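Side-chain contacts in Zgc:56074 (PDB 3E9D), which probably hydrolyses fructose-2,6-bisphosphate to fructose 6-phosphate and phosphate, restraining glycolysis, as a histidine phosphatase of the phosphoglycerate mutase family: residues H11-Q15 with Y16-K20; L31-T34 with G35-A39. All coordinates share one frame; numbering follows the deposited sequence.

Interaction 1: H11-Q15 with Y16-K20; sequences HGETQ and YNRDK. With PO4 (phosphate ion), chain C.
Thr14 and Asn17 close a capping box at the start of the short helix 15-18, just after His11, the phosphohistidine nucleophile of this histidine phosphatase. The box is the tight part. Thr14 OG1, placed between the backbone N and the carbonyl carbon (chi1 62°), accepts from Asn17 N at 3.1 Å and is also held by Gln23. In return Thr14 N donates to Asn17 OD1 at 3.2 Å, coming from above the carbonyl plane. The same OD1 sits at the edge of the imidazole, 3.0 Å from His11 CE1, with amide and ring nearly coplanar, and Asn217 donates to it as well. The outer side of the turn is more open and held by charged and polar ends. Glu13 OE2 forms a salt bridge with Arg18 NH2 at 2.8 Å, carboxylate and guanidinium almost perpendicular. One water joins Glu13 OE1 to that same nitrogen. Looser still, the bent chain of Gln15 lets its NE2 donate to Asp19 OD1 at 3.0 Å, on the syn side but 35° out of the carboxylate plane, and only weakly to OD2. On the inner side, the other end of the Asn17 amide faces the bound phosphate: ND2 donates to O3 at 3.0 Å in a nearly straight bond (167°).

Interaction 2: L31-T34 with G35-A39; sequences LSDT and GHQQA
With CG turned away from its own carbonyl carbon (chi1 -65°) and an extended chi2, Leu31 reaches over His36, whose CG takes the corresponding position (chi1 -84°). Leu31 CD1 thereby lies over the middle of the imidazole face, 4.2 Å from the ring centroid and practically on the ring normal, a CH-pi contact. The ring is also tied at its edge, where a water in its plane lies 2.9 Å from His36 NE2 and donates to Leu31 O. Gly35, without a side chain, lies next to Leu31, whose CD1 is 4.0 Å from Gly35 O. The first turn of the helix is closed by His36 N donating to Ser32 O at 3.0 Å, while the hydroxyl of Ser32 is engaged by Glu13 O. The solvent-facing bonds are weaker: Gln37 NE2 makes a weak bond to Asp33 O, and a water lies between that NE2 and Thr34 OG1. Gln38 instead packs its NE2 3.9 Å from Thr34 CG2 and presents OE1 to the backbone N of Glu13. Shortening Gln38 to alanine is likely to leave Glu13 N without this acceptor and to take away the amide lying beside the Thr34 methyl. The whole is the N-terminal turn of helix 33-45, with Ser32 at its N-cap position, packed through Leu31, His36 and Ala39 against Ile68 of helix 60-71 in the histidine phosphatase fold.

The two contacts lie side by side, their centres about 9 Å apart, and Glu13 is the main seam between them. Besides the Gln38 OE1 bond to Glu13 N, 2.9 Å long, Glu13 O probably accepts from Ser32 N at 3.0 Å, so the start of helix 33-45 holds the loop that follows the nucleophile His11. Arg18 NH2 packs against Thr34 OG1, and Leu31 CD2 against Gly12 O. Within residues 11-20, His11 and Asn17 meet the phosphate, with Arg10, Arg61, His183 and Gly184 also bonded to it. Leu31 brings residues 31-39 to the second shell: its side chain is about 5 Å from that of His11 and about 9 Å from that of His183.

Interaction 1: H11-Q15 with Y16-K20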
loop_
_atom_site.group_PDB
_atom_site.type_symbol
_atom_site.label_atom_id
_atom_site.label_comp_id
_atom_site.label_asym_id
_atom_site.label_seq_id
_atom_site.Cartn_x
_atom_site.Cartn_y
_atom_site.Cartn_z
ATOM N N HIS A 11 -5.383 6.294 0.540
ATOM C CA HIS A 11 -6.530 7.074 0.046
ATOM C C HIS A 11 -6.363 8.579 0.360
ATOM O O HIS A 11 -5.633 8.968 1.294
ATOM C CB HIS A 11 -7.838 6.556 0.690
ATOM C CG HIS A 11 -7.941 6.902 2.140
ATOM N ND1 HIS A 11 -8.402 8.125 2.574
ATOM C CD2 HIS A 11 -7.564 6.223 3.249
ATOM C CE1 HIS A 11 -8.323 8.185 3.891
ATOM N NE2 HIS A 11 -7.811 7.046 4.328
ATOM N N GLY A 12 -7.098 9.413 -0.372
ATOM C CA GLY A 12 -7.087 10.863 -0.138
ATOM C C GLY A 12 -7.816 11.248 1.137
ATOM O O GLY A 12 -8.612 10.472 1.652
ATOM N N GLU A 13 -7.562 12.458 1.625
ATOM C CA GLU A 13 -8.177 12.977 2.854
ATOM C C GLU A 13 -9.711 12.899 2.935
ATOM O O GLU A 13 -10.407 13.211 1.958
ATOM C CB GLU A 13 -7.746 14.426 3.054
ATOM C CG GLU A 13 -7.957 14.923 4.455
ATOM C CD GLU A 13 -7.476 16.344 4.621
ATOM O OE1 GLU A 13 -6.256 16.571 4.790
ATOM O OE2 GLU A 13 -8.326 17.236 4.582
ATOM N N THR A 14 -10.216 12.454 4.093
ATOM C CA THR A 14 -11.644 12.537 4.434
ATOM C C THR A 14 -11.810 13.604 5.510
ATOM O O THR A 14 -10.817 14.078 6.094
ATOM C CB THR A 14 -12.183 11.203 4.999
ATOM O OG1 THR A 14 -11.484 10.903 6.213
ATOM C CG2 THR A 14 -11.987 10.060 3.998
ATOM N N GLN A 15 -13.057 13.968 5.805
ATOM C CA GLN A 15 -13.298 14.910 6.903
ATOM C C GLN A 15 -12.843 14.314 8.237
ATOM O O GLN A 15 -12.352 15.049 9.097
ATOM C CB GLN A 15 -14.760 15.390 6.971
ATOM C CG GLN A 15 -14.961 16.587 7.945
ATOM C CD GLN A 15 -14.186 17.845 7.521
ATOM O OE1 GLN A 15 -14.127 18.181 6.338
ATOM N NE2 GLN A 15 -13.596 18.543 8.488
ATOM N N TYR A 16 -12.970 12.990 8.392
ATOM C CA TYR A 16 -12.475 12.311 9.602
ATOM C C TYR A 16 -10.966 12.498 9.779
ATOM O O TYR A 16 -10.512 12.797 10.890
ATOM C CB TYR A 16 -12.840 10.813 9.612
ATOM C CG TYR A 16 -14.190 10.492 10.233
ATOM C CD1 TYR A 16 -15.305 11.295 9.993
ATOM C CD2 TYR A 16 -14.357 9.369 11.040
ATOM C CE1 TYR A 16 -16.551 10.993 10.558
ATOM C CE2 TYR A 16 -15.599 9.057 11.613
ATOM C CZ TYR A 16 -16.685 9.871 11.366
ATOM O OH TYR A 16 -17.910 9.561 11.919
ATOM N N ASN A 17 -10.205 12.329 8.689
ATOM C CA ASN A 17 -8.759 12.575 8.700
ATOM C C ASN A 17 -8.467 14.003 9.164
ATOM O O ASN A 17 -7.648 14.218 10.062
ATOM C CB ASN A 17 -8.132 12.365 7.317
ATOM C CG ASN A 17 -8.108 10.905 6.872
ATOM O OD1 ASN A 17 -8.128 10.629 5.675
ATOM N ND2 ASN A 17 -8.084 9.969 7.823
ATOM N N ARG A 18 -9.152 14.971 8.558
ATOM C CA ARG A 18 -8.963 16.369 8.899
ATOM C C ARG A 18 -9.253 16.645 10.391
ATOM O O ARG A 18 -8.519 17.382 11.040
ATOM C CB ARG A 18 -9.831 17.259 7.997
ATOM C CG ARG A 18 -9.923 18.733 8.427
ATOM C CD ARG A 18 -8.634 19.498 8.175
ATOM N NE ARG A 18 -8.214 19.413 6.771
ATOM C CZ ARG A 18 -8.656 20.208 5.788
ATOM N NH1 ARG A 18 -9.560 21.170 6.037
ATOM N NH2 ARG A 18 -8.206 20.030 4.549
ATOM N N ASP A 19 -10.322 16.054 10.920
ATOM C CA ASP A 19 -10.713 16.303 12.311
ATOM C C ASP A 19 -9.975 15.400 13.292
ATOM O O ASP A 19 -10.229 15.447 14.487
ATOM C CB ASP A 19 -12.226 16.156 12.473
ATOM C CG ASP A 19 -13.000 17.144 11.618
ATOM O OD1 ASP A 19 -12.452 18.218 11.294
ATOM O OD2 ASP A 19 -14.157 16.840 11.255
ATOM N N LYS A 20 -9.055 14.593 12.773
ATOM C CA LYS A 20 -8.245 13.648 13.551
ATOM C C LYS A 20 -9.100 12.671 14.364
ATOM O O LYS A 20 -8.831 12.398 15.544
ATOM C CB LYS A 20 -7.209 14.379 14.412
ATOM C CG LYS A 20 -6.296 15.288 13.606
ATOM C CD LYS A 20 -5.294 15.983 14.502
ATOM C CE LYS A 20 -4.396 16.953 13.703
ATOM N NZ LYS A 20 -3.528 16.211 12.725
HETATM P P PO4 C . -7.239 5.671 7.017
HETATM O O1 PO4 C . -8.376 4.865 6.441
HETATM O O2 PO4 C . -5.994 5.613 6.162
HETATM O O3 PO4 C . -7.629 7.126 7.130
HETATM O O4 PO4 C . -6.924 5.187 8.416
HETATM O O HOH W 1 -5.173 18.974 4.586
#

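Interaction 2: L31-T34 with G35-A39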
loop_
_atom_site.group_PDB
_atom_site.type_symbol
_atom_site.label_atom_id
_atom_site.label_comp_id
_atom_site.label_asym_id
_atom_site.label_seq_id
_atom_site.Cartn_x
_atom_site.Cartn_y
_atom_site.Cartn_z
ATOM N N LEU A 31 -14.302 10.789 0.315
ATOM C CA LEU A 31 -13.287 11.831 0.211
ATOM C C LEU A 31 -13.916 13.186 0.484
ATOM O O LEU A 31 -15.069 13.426 0.118
ATOM C CB LEU A 31 -12.691 11.865 -1.199
ATOM C CG LEU A 31 -11.891 10.659 -1.715
ATOM C CD1 LEU A 31 -11.416 10.908 -3.163
ATOM C CD2 LEU A 31 -10.728 10.389 -0.801
ATOM N N SER A 32 -13.154 14.055 1.130
ATOM C CA SER A 32 -13.509 15.460 1.244
ATOM C C SER A 32 -13.073 16.158 -0.045
ATOM O O SER A 32 -12.451 15.538 -0.928
ATOM C CB SER A 32 -12.784 16.079 2.430
ATOM O OG SER A 32 -11.396 16.152 2.163
ATOM N N ASP A 33 -13.403 17.438 -0.161
ATOM C CA ASP A 33 -12.907 18.238 -1.289
ATOM C C ASP A 33 -11.388 18.184 -1.396
ATOM O O ASP A 33 -10.836 18.029 -2.496
ATOM C CB ASP A 33 -13.347 19.697 -1.218
ATOM C CG ASP A 33 -13.012 20.452 -2.516
ATOM O OD1 ASP A 33 -13.486 19.998 -3.587
ATOM O OD2 ASP A 33 -12.251 21.448 -2.488
ATOM N N THR A 34 -10.711 18.298 -0.255
ATOM C CA THR A 34 -9.252 18.164 -0.220
ATOM C C THR A 34 -8.792 16.805 -0.785
ATOM O O THR A 34 -7.856 16.749 -1.587
ATOM C CB THR A 34 -8.736 18.337 1.209
ATOM O OG1 THR A 34 -9.168 19.605 1.700
ATOM C CG2 THR A 34 -7.219 18.267 1.274
ATOM N N GLY A 35 -9.470 15.730 -0.379
ATOM C CA GLY A 35 -9.138 14.374 -0.827
ATOM C C GLY A 35 -9.240 14.199 -2.331
ATOM O O GLY A 35 -8.407 13.533 -2.934
ATOM N N HIS A 36 -10.291 14.772 -2.920
ATOM C CA HIS A 36 -10.482 14.769 -4.361
ATOM C C HIS A 36 -9.302 15.431 -5.049
ATOM O O HIS A 36 -8.819 14.938 -6.063
ATOM C CB HIS A 36 -11.772 15.509 -4.730
ATOM C CG HIS A 36 -12.992 14.655 -4.628
ATOM N ND1 HIS A 36 -13.415 13.841 -5.658
ATOM C CD2 HIS A 36 -13.857 14.453 -3.606
ATOM C CE1 HIS A 36 -14.508 13.198 -5.290
ATOM N NE2 HIS A 36 -14.800 13.552 -4.048
ATOM N N GLN A 37 -8.842 16.544 -4.486
ATOM C CA GLN A 37 -7.677 17.252 -5.027
ATOM C C GLN A 37 -6.400 16.447 -4.897
ATOM O O GLN A 37 -5.582 16.416 -5.824
ATOM C CB GLN A 37 -7.468 18.579 -4.291
ATOM C CG GLN A 37 -8.389 19.651 -4.708
ATOM C CD GLN A 37 -8.265 20.858 -3.821
ATOM O OE1 GLN A 37 -7.406 21.697 -4.039
ATOM N NE2 GLN A 37 -9.123 20.949 -2.806
ATOM N N GLN A 38 -6.205 15.826 -3.739
ATOM C CA GLN A 38 -4.974 15.063 -3.535
ATOM C C GLN A 38 -4.939 13.857 -4.474
ATOM O O GLN A 38 -3.890 13.544 -5.031
ATOM C CB GLN A 38 -4.821 14.607 -2.089
ATOM C CG GLN A 38 -4.736 15.736 -1.065
ATOM C CD GLN A 38 -4.792 15.178 0.350
ATOM O OE1 GLN A 38 -5.422 14.148 0.597
ATOM N NE2 GLN A 38 -4.126 15.842 1.272
ATOM N N ALA A 39 -6.097 13.213 -4.658
ATOM C CA ALA A 39 -6.222 12.030 -5.531
ATOM C C ALA A 39 -5.933 12.388 -6.976
ATOM O O ALA A 39 -5.264 11.635 -7.683
ATOM C CB ALA A 39 -7.616 11.389 -5.407
HETATM O O HOH W 2 -16.545 12.477 -1.996
HETATM O O HOH W 3 -9.033 21.965 0.133
#